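Local coordinates for ferredoxin (Mycobacterium smegmatis, PDB 2V2K), which transfers electrons in a wide variety of metabolic reactions, using one [4Fe-4S] and one [3Fe-4S] cluster as cofactors, at residues I25-A29 and R30-I34; I54-E57 and D58-P61; D93-A96 and I97-L100. One frame throughout, in Å; residues are numbered along the deposited sequence.

Overall arrangement
Going along the chain, contact 1 comes first: the hairpin of strands 25-27 and 32-34, closed by a tight loop and lying near the middle of the molecule. Contact 2 follows, where strand 54-56, paired with strand 2-4, turns into the loop leading to helix 67-73. Contact 3 is the short helix 95-98 near the C terminus. The three are in series, and none nests in or crosses another. Ile34 packs on Ile54 between contacts 1 and 2, while Tyr33 and Arg30 hydrogen-bond to Asp93 and Leu100, fastening the C-terminal helix to the hairpin. Contacts 2 and 3 do not touch; their nearest atoms are about 12 Å apart.

Contact 1: I25-A29 and R30-I34; sequences IYEGA and RMLYI. With F3S (Fe3-s4 cluster), chain C.
Leu32 lies against Ile25 and Glu27 on one face of a hairpin, and it is the side chain to follow outward. Its CB sits 3.6 Å from Tyr26 O on the opposite strand. One step on, CG rests 3.9 Å from Glu27 CA, and there the two methyls part. CD1 meets Glu27 CG at 3.7 Å; Glu27 offers that methylene because its CG stands opposite its own backbone N (chi1 -169°), with the chain extended beyond toward Lys12 and Lys14, which take its carboxylate in salt bridges. CD2 goes the other way and touches Ile25 CG2 at 3.8 Å, the two branches meeting nearly perpendicular.

Strands 25-27 and 32-34 make an antiparallel hairpin of the ferredoxin-type fold. Ile25, Leu32 and Ile34 turn toward the clusters and pack on Ile4 of strand 2-4, and Ile17 of helix 15-19 touches Ile25 and Leu32. Tyr26 N donates to Tyr33 O over 2.8 Å, almost straight at 173°, and Tyr33 N returns a bond to Tyr26 O. Beyond this pair, Gly28 N donates to Met31 O and closes the loop that reverses the chain.

Ile25 and Ile34 run abreast, their CG1 atoms 4.0 Å apart, toward the 3Fe-4S cluster modelled in the pocket whose cysteines are assigned to [4Fe-4S] by similarity. Ile25 CD1 comes within 3.8 Å of its sulfur S3, and Ile34 CD1 within 3.9 Å of that sulfur, so two isoleucine methyls line one side of the cluster. Leu32 touches the second cluster. Tyr26 and Tyr33 occupy the other face. The Tyr33 ring turns its edge to Gly28, whose CA lies in the ring plane beside CE1, and helix 95-98 packs on it through Ile97. At the loop, Arg30 reaches out to a salt bridge with Asp10.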
ATOM      1  N   ILE A  25       6.446   1.710   2.758  1.00 20.17           N
ATOM      2  CA  ILE A  25       5.255   2.028   1.991  1.00 20.60           C
ATOM      3  C   ILE A  25       5.717   2.530   0.622  1.00 19.99           C
ATOM      4  O   ILE A  25       6.326   3.583   0.519  1.00 20.91           O
ATOM      5  CB  ILE A  25       4.313   3.056   2.687  1.00 21.41           C
ATOM      6  CG1 ILE A  25       4.155   2.745   4.189  1.00 21.53           C
ATOM      7  CG2 ILE A  25       2.926   3.053   1.935  1.00 20.79           C
ATOM      8  CD1 ILE A  25       3.076   3.538   4.946  1.00 21.15           C
ATOM      9  N   TYR A  26       5.437   1.722  -0.401  1.00 19.65           N
ATOM     10  CA  TYR A  26       5.989   1.888  -1.747  1.00 20.07           C
ATOM     11  C   TYR A  26       4.920   2.329  -2.743  1.00 20.32           C
ATOM     12  O   TYR A  26       3.769   1.897  -2.645  1.00 20.20           O
ATOM     13  CB  TYR A  26       6.608   0.592  -2.250  1.00 19.96           C
ATOM     14  CG  TYR A  26       7.820   0.058  -1.487  1.00 18.87           C
ATOM     15  CD1 TYR A  26       9.090   0.040  -2.067  1.00 21.33           C
ATOM     16  CD2 TYR A  26       7.703  -0.461  -0.183  1.00 17.87           C
ATOM     17  CE1 TYR A  26      10.219  -0.484  -1.374  1.00 21.44           C
ATOM     18  CE2 TYR A  26       8.826  -0.994   0.501  1.00 20.02           C
ATOM     19  CZ  TYR A  26      10.070  -0.996  -0.100  1.00 19.56           C
ATOM     20  OH  TYR A  26      11.171  -1.498   0.582  1.00 19.51           O
ATOM     21  N   GLU A  27       5.330   3.134  -3.724  1.00 21.20           N
ATOM     22  CA  GLU A  27       4.380   3.735  -4.665  1.00 22.25           C
ATOM     23  C   GLU A  27       4.277   3.000  -6.009  1.00 22.15           C
ATOM     24  O   GLU A  27       5.285   2.799  -6.683  1.00 21.95           O
ATOM     25  CB  GLU A  27       4.753   5.188  -4.939  1.00 22.67           C
ATOM     26  CG  GLU A  27       3.669   5.950  -5.690  1.00 24.61           C
ATOM     27  CD  GLU A  27       4.000   7.398  -5.924  1.00 27.62           C
ATOM     28  OE1 GLU A  27       5.037   7.872  -5.401  1.00 30.08           O
ATOM     29  OE2 GLU A  27       3.234   8.076  -6.658  1.00 32.33           O
ATOM     30  N   GLY A  28       3.053   2.646  -6.385  1.00 22.16           N
ATOM     31  CA  GLY A  28       2.738   2.127  -7.726  1.00 22.46           C
ATOM     32  C   GLY A  28       2.070   3.223  -8.562  1.00 22.16           C
ATOM     33  O   GLY A  28       1.915   4.355  -8.112  1.00 21.74           O
ATOM     34  N   ALA A  29       1.678   2.873  -9.781  1.00 22.31           N
ATOM     35  CA  ALA A  29       0.913   3.760 -10.645  1.00 22.44           C
ATOM     36  C   ALA A  29      -0.468   4.109 -10.090  1.00 22.23           C
ATOM     37  O   ALA A  29      -0.923   5.245 -10.253  1.00 22.89           O
ATOM     38  CB  ALA A  29       0.767   3.125 -12.030  1.00 22.21           C
ATOM     39  N   ARG A  30      -1.146   3.137  -9.464  1.00 21.06           N
ATOM     40  CA  ARG A  30      -2.531   3.289  -9.011  1.00 21.55           C
ATOM     41  C   ARG A  30      -2.724   3.590  -7.523  1.00 21.07           C
ATOM     42  O   ARG A  30      -3.726   4.199  -7.141  1.00 21.84           O
ATOM     43  CB  ARG A  30      -3.343   2.014  -9.318  1.00 21.72           C
ATOM     44  CG  ARG A  30      -3.394   1.610 -10.765  1.00 21.56           C
ATOM     45  CD  ARG A  30      -4.011   2.666 -11.670  1.00 21.43           C
ATOM     46  NE  ARG A  30      -5.421   2.981 -11.394  1.00 20.21           N
ATOM     47  CZ  ARG A  30      -6.474   2.256 -11.784  1.00 22.70           C
ATOM     48  NH1 ARG A  30      -6.315   1.116 -12.452  1.00 22.40           N
ATOM     49  NH2 ARG A  30      -7.708   2.666 -11.499  1.00 23.87           N
ATOM     50  N   MET A  31      -1.808   3.111  -6.690  1.00 20.92           N
ATOM     51  CA  MET A  31      -1.920   3.263  -5.223  1.00 21.10           C
ATOM     52  C   MET A  31      -0.545   3.055  -4.577  1.00 20.96           C
ATOM     53  O   MET A  31       0.436   2.793  -5.276  1.00 20.71           O
ATOM     54  CB  MET A  31      -2.968   2.287  -4.619  1.00 21.22           C
ATOM     55  CG  MET A  31      -2.678   0.819  -4.852  1.00 22.52           C
ATOM     56  SD  MET A  31      -3.991  -0.300  -4.296  1.00 25.65           S
ATOM     57  CE  MET A  31      -3.860  -0.222  -2.516  1.00 28.51           C
ATOM     58  N   LEU A  32      -0.485   3.242  -3.253  1.00 20.65           N
ATOM     59  CA  LEU A  32       0.661   2.822  -2.443  1.00 20.97           C
ATOM     60  C   LEU A  32       0.389   1.440  -1.818  1.00 20.12           C
ATOM     61  O   LEU A  32      -0.751   1.016  -1.716  1.00 20.34           O
ATOM     62  CB  LEU A  32       1.002   3.847  -1.362  1.00 20.63           C
ATOM     63  CG  LEU A  32       1.956   4.916  -1.879  1.00 23.30           C
ATOM     64  CD1 LEU A  32       1.219   5.759  -2.934  1.00 21.52           C
ATOM     65  CD2 LEU A  32       2.513   5.778  -0.753  1.00 23.94           C
ATOM     66  N   TYR A  33       1.474   0.760  -1.448  1.00 19.71           N
ATOM     67  CA  TYR A  33       1.477  -0.635  -0.973  1.00 19.98           C
ATOM     68  C   TYR A  33       2.424  -0.784   0.217  1.00 20.19           C
ATOM     69  O   TYR A  33       3.567  -0.286   0.176  1.00 19.42           O
ATOM     70  CB  TYR A  33       1.922  -1.580  -2.095  1.00 20.40           C
ATOM     71  CG  TYR A  33       1.123  -1.503  -3.400  1.00 19.66           C
ATOM     72  CD1 TYR A  33       1.412  -0.545  -4.388  1.00 21.94           C
ATOM     73  CD2 TYR A  33       0.093  -2.392  -3.644  1.00 22.80           C
ATOM     74  CE1 TYR A  33       0.675  -0.494  -5.587  1.00 21.58           C
ATOM     75  CE2 TYR A  33      -0.648  -2.348  -4.831  1.00 21.80           C
ATOM     76  CZ  TYR A  33      -0.340  -1.403  -5.796  1.00 23.24           C
ATOM     77  OH  TYR A  33      -1.097  -1.386  -6.952  1.00 22.76           O
ATOM     78  N   ILE A  34       1.955  -1.419   1.281  1.00 20.17           N
ATOM     79  CA  ILE A  34       2.782  -1.699   2.488  1.00 19.41           C
ATOM     80  C   ILE A  34       3.467  -3.044   2.305  1.00 19.46           C
ATOM     81  O   ILE A  34       2.789  -4.067   2.052  1.00 17.85           O
ATOM     82  CB  ILE A  34       1.948  -1.691   3.786  1.00 18.79           C
ATOM     83  CG1 ILE A  34       1.459  -0.258   4.062  1.00 20.04           C
ATOM     84  CG2 ILE A  34       2.741  -2.322   4.955  1.00 18.11           C
ATOM     85  CD1 ILE A  34       0.470  -0.086   5.216  1.00 18.66           C
TER
HETATM   86 FE1  F3S C 107       3.825  -0.748   9.140  1.00 14.17          FE
HETATM   87 FE3  F3S C 107       2.480   1.644   9.090  1.00 13.82          FE
HETATM   88 FE4  F3S C 107       5.173   1.557   8.904  1.00 15.68          FE
HETATM   89  S1  F3S C 107       2.083  -0.130  10.464  1.00 16.10           S
HETATM   90  S2  F3S C 107       5.800  -0.232  10.199  1.00 15.59           S
HETATM   91  S3  F3S C 107       3.653   0.662   7.363  1.00 14.13           S
HETATM   92  S4  F3S C 107       3.940   3.105  10.118  1.00 16.02           S

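Contact 2: I54-E57 and D58-P61; sequences IYYE and DDVP
Tyr56 and Asp59 close the backbone turn that ends strand 54-56: Asp59 N donates to Tyr56 O over 2.8 Å. A weak bond, Val60 N to Glu57 O at 3.5 Å, follows one residue later, as the chain leaves a short 3-10 turn.

Tyr55 carries the apolar side of the turn. Its CB meets Val60 CG2 at 3.9 Å, and Pro61 lays its CD over one face of the phenol in a CH-pi contact, 3.9 Å from the ring centroid and only 4° off the normal. The chain therefore folds back on the last strand of the ferredoxin core, where strand 54-56 pairs antiparallel with strand 2-4 and Ile54, on the inner side, touches a cluster.

Tyr56 goes another way. A chi1 of 176° carries its ring away from the backbone N and alongside Asp58, CE2 lying 3.3 Å from Asp58 OD1. The ring also meets that of Tyr2 of strand 2-4, the two planes at about 60°. Asp59 brings its carboxylate to the ring edge near CB of Tyr56. A water joins these two residues, accepting from Tyr56 N at 2.9 Å and donating to Asp59 OD2 at 2.8 Å.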
ATOM      1  N   ILE A  54      -6.042   2.740   5.120  1.00 21.18           N
ATOM      2  CA  ILE A  54      -5.099   1.869   5.827  1.00 21.14           C
ATOM      3  C   ILE A  54      -5.757   1.167   7.008  1.00 21.14           C
ATOM      4  O   ILE A  54      -6.434   1.814   7.818  1.00 20.93           O
ATOM      5  CB  ILE A  54      -3.848   2.633   6.334  1.00 20.71           C
ATOM      6  CG1 ILE A  54      -3.131   3.288   5.164  1.00 22.75           C
ATOM      7  CG2 ILE A  54      -2.948   1.655   7.042  1.00 22.12           C
ATOM      8  CD1 ILE A  54      -1.891   4.055   5.503  1.00 21.31           C
ATOM      9  N   TYR A  55      -5.554  -0.161   7.060  1.00 21.19           N
ATOM     10  CA  TYR A  55      -6.068  -1.033   8.113  1.00 21.98           C
ATOM     11  C   TYR A  55      -5.024  -2.050   8.641  1.00 21.86           C
ATOM     12  O   TYR A  55      -4.211  -2.591   7.895  1.00 20.82           O
ATOM     13  CB  TYR A  55      -7.283  -1.821   7.583  1.00 22.65           C
ATOM     14  CG  TYR A  55      -8.449  -0.969   7.178  1.00 23.04           C
ATOM     15  CD1 TYR A  55      -9.498  -0.717   8.060  1.00 25.57           C
ATOM     16  CD2 TYR A  55      -8.509  -0.402   5.911  1.00 25.47           C
ATOM     17  CE1 TYR A  55     -10.572   0.089   7.688  1.00 26.64           C
ATOM     18  CE2 TYR A  55      -9.574   0.395   5.530  1.00 27.06           C
ATOM     19  CZ  TYR A  55     -10.597   0.647   6.422  1.00 27.53           C
ATOM     20  OH  TYR A  55     -11.669   1.430   6.023  1.00 29.91           O
ATOM     21  N   TYR A  56      -5.069  -2.366   9.929  1.00 21.84           N
ATOM     22  CA  TYR A  56      -4.320  -3.523  10.404  1.00 22.01           C
ATOM     23  C   TYR A  56      -4.868  -4.758   9.660  1.00 22.41           C
ATOM     24  O   TYR A  56      -6.089  -4.848   9.369  1.00 21.52           O
ATOM     25  CB  TYR A  56      -4.434  -3.672  11.941  1.00 22.87           C
ATOM     26  CG  TYR A  56      -3.760  -4.904  12.506  1.00 23.19           C
ATOM     27  CD1 TYR A  56      -2.392  -5.103  12.370  1.00 24.32           C
ATOM     28  CD2 TYR A  56      -4.502  -5.888  13.170  1.00 25.38           C
ATOM     29  CE1 TYR A  56      -1.766  -6.244  12.881  1.00 26.00           C
ATOM     30  CE2 TYR A  56      -3.893  -7.013  13.681  1.00 26.21           C
ATOM     31  CZ  TYR A  56      -2.524  -7.199  13.532  1.00 26.61           C
ATOM     32  OH  TYR A  56      -1.931  -8.350  14.041  1.00 27.80           O
ATOM     33  N   GLU A  57      -3.994  -5.716   9.358  1.00 22.96           N
ATOM     34  CA  GLU A  57      -4.394  -6.893   8.575  0.50 23.25           C
ATOM     35  C   GLU A  57      -5.711  -7.536   9.040  1.00 23.52           C
ATOM     36  O   GLU A  57      -6.570  -7.865   8.230  1.00 23.11           O
ATOM     37  CB  GLU A  57      -3.269  -7.946   8.535  0.50 23.36           C
ATOM     38  CG  GLU A  57      -2.701  -8.385   9.885  0.50 22.97           C
ATOM     39  CD  GLU A  57      -1.641  -9.454   9.746  0.50 24.10           C
ATOM     40  OE1 GLU A  57      -1.996 -10.618   9.437  0.50 25.12           O
ATOM     41  OE2 GLU A  57      -0.449  -9.137   9.938  0.50 22.87           O
ATOM     42  N   ASP A  58      -5.851  -7.706  10.350  1.00 24.24           N
ATOM     43  CA  ASP A  58      -7.034  -8.354  10.941  1.00 24.80           C
ATOM     44  C   ASP A  58      -8.337  -7.527  10.798  1.00 25.57           C
ATOM     45  O   ASP A  58      -9.436  -8.051  10.995  1.00 25.17           O
ATOM     46  CB  ASP A  58      -6.779  -8.627  12.430  1.00 24.77           C
ATOM     47  CG  ASP A  58      -5.681  -9.681  12.688  1.00 25.54           C
ATOM     48  OD1 ASP A  58      -5.378  -9.946  13.892  1.00 27.20           O
ATOM     49  OD2 ASP A  58      -5.143 -10.275  11.733  1.00 26.96           O
ATOM     50  N   ASP A  59      -8.203  -6.238  10.472  1.00 26.40           N
ATOM     51  CA  ASP A  59      -9.316  -5.278  10.430  1.00 27.29           C
ATOM     52  C   ASP A  59      -9.718  -4.876   9.011  1.00 27.79           C
ATOM     53  O   ASP A  59     -10.599  -4.022   8.839  1.00 27.37           O
ATOM     54  CB  ASP A  59      -8.917  -3.977  11.128  1.00 27.62           C
ATOM     55  CG  ASP A  59      -8.599  -4.147  12.590  1.00 29.93           C
ATOM     56  OD1 ASP A  59      -9.082  -5.109  13.239  1.00 33.55           O
ATOM     57  OD2 ASP A  59      -7.875  -3.260  13.095  1.00 32.13           O
ATOM     58  N   VAL A  60      -9.041  -5.420   7.996  1.00 28.06           N
ATOM     59  CA  VAL A  60      -9.413  -5.129   6.620  1.00 28.02           C
ATOM     60  C   VAL A  60     -10.846  -5.625   6.380  1.00 28.36           C
ATOM     61  O   VAL A  60     -11.134  -6.802   6.594  1.00 27.69           O
ATOM     62  CB  VAL A  60      -8.475  -5.793   5.618  1.00 28.23           C
ATOM     63  CG1 VAL A  60      -9.004  -5.608   4.194  1.00 28.18           C
ATOM     64  CG2 VAL A  60      -7.064  -5.217   5.751  1.00 27.47           C
ATOM     65  N   PRO A  61     -11.744  -4.725   5.946  1.00 28.20           N
ATOM     66  CA  PRO A  61     -13.130  -5.139   5.686  1.00 28.42           C
ATOM     67  C   PRO A  61     -13.249  -6.261   4.654  1.00 28.86           C
ATOM     68  O   PRO A  61     -12.436  -6.332   3.736  1.00 28.35           O
ATOM     69  CB  PRO A  61     -13.779  -3.863   5.133  1.00 28.38           C
ATOM     70  CG  PRO A  61     -12.913  -2.749   5.581  1.00 28.02           C
ATOM     71  CD  PRO A  61     -11.535  -3.288   5.687  1.00 28.34           C
TER
HETATM   72  O   HOH W   1      -7.098  -1.035  11.597  1.00 29.74           O
HETATM   73  O   HOH W   2      -5.214 -11.121   9.412  1.00 36.68           O

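Contact 3: D93-A96 and I97-L100; sequences DPQA and IKDL
Gln95 and Asp99, one helical turn apart, join through their side chains: Gln95 NE2 donates to Asp99 OD1 at 2.8 Å. The carboxylate oxygen receives it on the syn side but 35° out of the carboxylate plane, whereas the acceptor lies nearly in the plane of the glutamine amide; the two flat groups are turned 43° against each other. Gln95 manages this by starting with CG away from its backbone N and then bending at chi2 (61°), which swings the amide along the helix. Lys98 passes obliquely across the other end of that amide, its CE 3.7 Å from Gln95 OE1. Further in, the lysine chain lies along the start of the helix, with CG 3.9 Å from Asp93 CB.

Pro94 stands at the N-cap of helix 95-98, and its carbonyl opens the helix by taking two amides: Pro94 O accepts from Lys98 N at 3.0 Å and also from Ile97 N. Asp99 N then bonds to Gln95 O at 2.9 Å, repeating the helical step.

On the buried side, Pro94 lies along Ile97, with Pro94 CG 4.0 Å from Ile97 CD1. Ile97 also packs on Met31 and on Tyr67 and Ala70 of helix 67-73. Asp93 OD1 takes Ala29 N while OD2 hydrogen-bonds to the Tyr33 hydroxyl and Arg30 N, so the carboxylate clamps the hairpin loop. At the end of the turn, Asp99 OD2 lies 3.4 Å from Gln95 O, acceptor against acceptor. The Gln95 amide on OD1 and Asp99 N on Gln95 O probably ease that approach, and the exposed setting should screen the charge.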
ATOM      1  N   ASP A  93       2.197  -2.569 -10.002  1.00 25.57           N
ATOM      2  CA  ASP A  93       0.836  -2.854  -9.523  1.00 25.25           C
ATOM      3  C   ASP A  93       0.369  -4.227 -10.010  1.00 25.57           C
ATOM      4  O   ASP A  93       0.540  -4.559 -11.194  1.00 25.98           O
ATOM      5  CB  ASP A  93      -0.152  -1.784 -10.026  1.00 25.28           C
ATOM      6  CG  ASP A  93       0.329  -0.366  -9.785  1.00 25.52           C
ATOM      7  OD1 ASP A  93       1.294   0.055 -10.479  1.00 27.12           O
ATOM      8  OD2 ASP A  93      -0.265   0.313  -8.905  1.00 25.48           O
ATOM      9  N   PRO A  94      -0.212  -5.040  -9.118  1.00 25.73           N
ATOM     10  CA  PRO A  94      -0.755  -6.327  -9.562  1.00 26.50           C
ATOM     11  C   PRO A  94      -1.917  -6.199 -10.563  1.00 26.91           C
ATOM     12  O   PRO A  94      -2.637  -5.213 -10.549  1.00 25.98           O
ATOM     13  CB  PRO A  94      -1.240  -7.001  -8.266  1.00 26.24           C
ATOM     14  CG  PRO A  94      -1.185  -5.985  -7.200  1.00 26.77           C
ATOM     15  CD  PRO A  94      -0.391  -4.810  -7.667  1.00 25.93           C
ATOM     16  N   GLN A  95      -2.092  -7.216 -11.409  1.00 28.00           N
ATOM     17  CA  GLN A  95      -3.152  -7.211 -12.433  1.00 29.05           C
ATOM     18  C   GLN A  95      -4.515  -6.727 -11.912  1.00 29.50           C
ATOM     19  O   GLN A  95      -5.154  -5.866 -12.532  1.00 29.41           O
ATOM     20  CB  GLN A  95      -3.308  -8.594 -13.061  1.00 29.37           C
ATOM     21  CG  GLN A  95      -4.048  -8.591 -14.401  1.00 31.52           C
ATOM     22  CD  GLN A  95      -3.335  -7.771 -15.480  1.00 33.63           C
ATOM     23  OE1 GLN A  95      -2.152  -7.991 -15.760  1.00 35.75           O
ATOM     24  NE2 GLN A  95      -4.060  -6.821 -16.088  1.00 34.24           N
ATOM     25  N   ALA A  96      -4.928  -7.281 -10.771  1.00 29.85           N
ATOM     26  CA  ALA A  96      -6.211  -6.965 -10.132  1.00 29.90           C
ATOM     27  C   ALA A  96      -6.425  -5.470  -9.899  1.00 29.45           C
ATOM     28  O   ALA A  96      -7.551  -4.986 -10.002  1.00 30.46           O
ATOM     29  CB  ALA A  96      -6.339  -7.722  -8.796  1.00 29.96           C
ATOM     30  N   ILE A  97      -5.358  -4.744  -9.577  1.00 28.49           N
ATOM     31  CA  ILE A  97      -5.424  -3.290  -9.369  1.00 28.45           C
ATOM     32  C   ILE A  97      -5.258  -2.532 -10.713  1.00 28.15           C
ATOM     33  O   ILE A  97      -5.915  -1.508 -10.947  1.00 27.05           O
ATOM     34  CB  ILE A  97      -4.398  -2.818  -8.277  1.00 28.29           C
ATOM     35  CG1 ILE A  97      -4.915  -3.160  -6.879  1.00 29.95           C
ATOM     36  CG2 ILE A  97      -4.181  -1.298  -8.303  1.00 27.75           C
ATOM     37  CD1 ILE A  97      -4.879  -4.574  -6.552  1.00 34.02           C
ATOM     38  N   LYS A  98      -4.392  -3.032 -11.593  1.00 27.91           N
ATOM     39  CA  LYS A  98      -4.222  -2.432 -12.922  1.00 28.36           C
ATOM     40  C   LYS A  98      -5.541  -2.400 -13.685  1.00 27.86           C
ATOM     41  O   LYS A  98      -5.802  -1.462 -14.422  1.00 28.42           O
ATOM     42  CB  LYS A  98      -3.207  -3.210 -13.756  1.00 28.70           C
ATOM     43  CG  LYS A  98      -1.787  -2.842 -13.460  1.00 30.51           C
ATOM     44  CD  LYS A  98      -0.855  -3.361 -14.540  1.00 32.82           C
ATOM     45  CE  LYS A  98      -0.675  -4.855 -14.468  1.00 34.33           C
ATOM     46  NZ  LYS A  98       0.510  -5.255 -15.266  1.00 36.83           N
ATOM     47  N   ASP A  99      -6.356  -3.435 -13.513  1.00 27.35           N
ATOM     48  CA  ASP A  99      -7.609  -3.565 -14.235  1.00 27.71           C
ATOM     49  C   ASP A  99      -8.744  -2.684 -13.732  1.00 27.20           C
ATOM     50  O   ASP A  99      -9.712  -2.500 -14.447  1.00 26.71           O
ATOM     51  CB  ASP A  99      -8.079  -5.017 -14.204  1.00 28.17           C
ATOM     52  CG  ASP A  99      -7.208  -5.942 -15.048  1.00 31.09           C
ATOM     53  OD1 ASP A  99      -6.455  -5.462 -15.942  1.00 34.09           O
ATOM     54  OD2 ASP A  99      -7.290  -7.170 -14.809  1.00 34.92           O
ATOM     55  N   LEU A 100      -8.644  -2.127 -12.526  1.00 26.16           N
ATOM     56  CA  LEU A 100      -9.717  -1.264 -12.021  1.00 26.13           C
ATOM     57  C   LEU A 100      -9.966  -0.044 -12.935  1.00 26.30           C
ATOM     58  O   LEU A 100      -9.024   0.591 -13.367  1.00 24.98           O
ATOM     59  CB  LEU A 100      -9.381  -0.763 -10.612  1.00 26.29           C
ATOM     60  CG  LEU A 100      -9.332  -1.789  -9.488  1.00 25.38           C
ATOM     61  CD1 LEU A 100      -8.812  -1.112  -8.237  1.00 24.33           C
ATOM     62  CD2 LEU A 100     -10.689  -2.404  -9.234  1.00 27.00           C
TER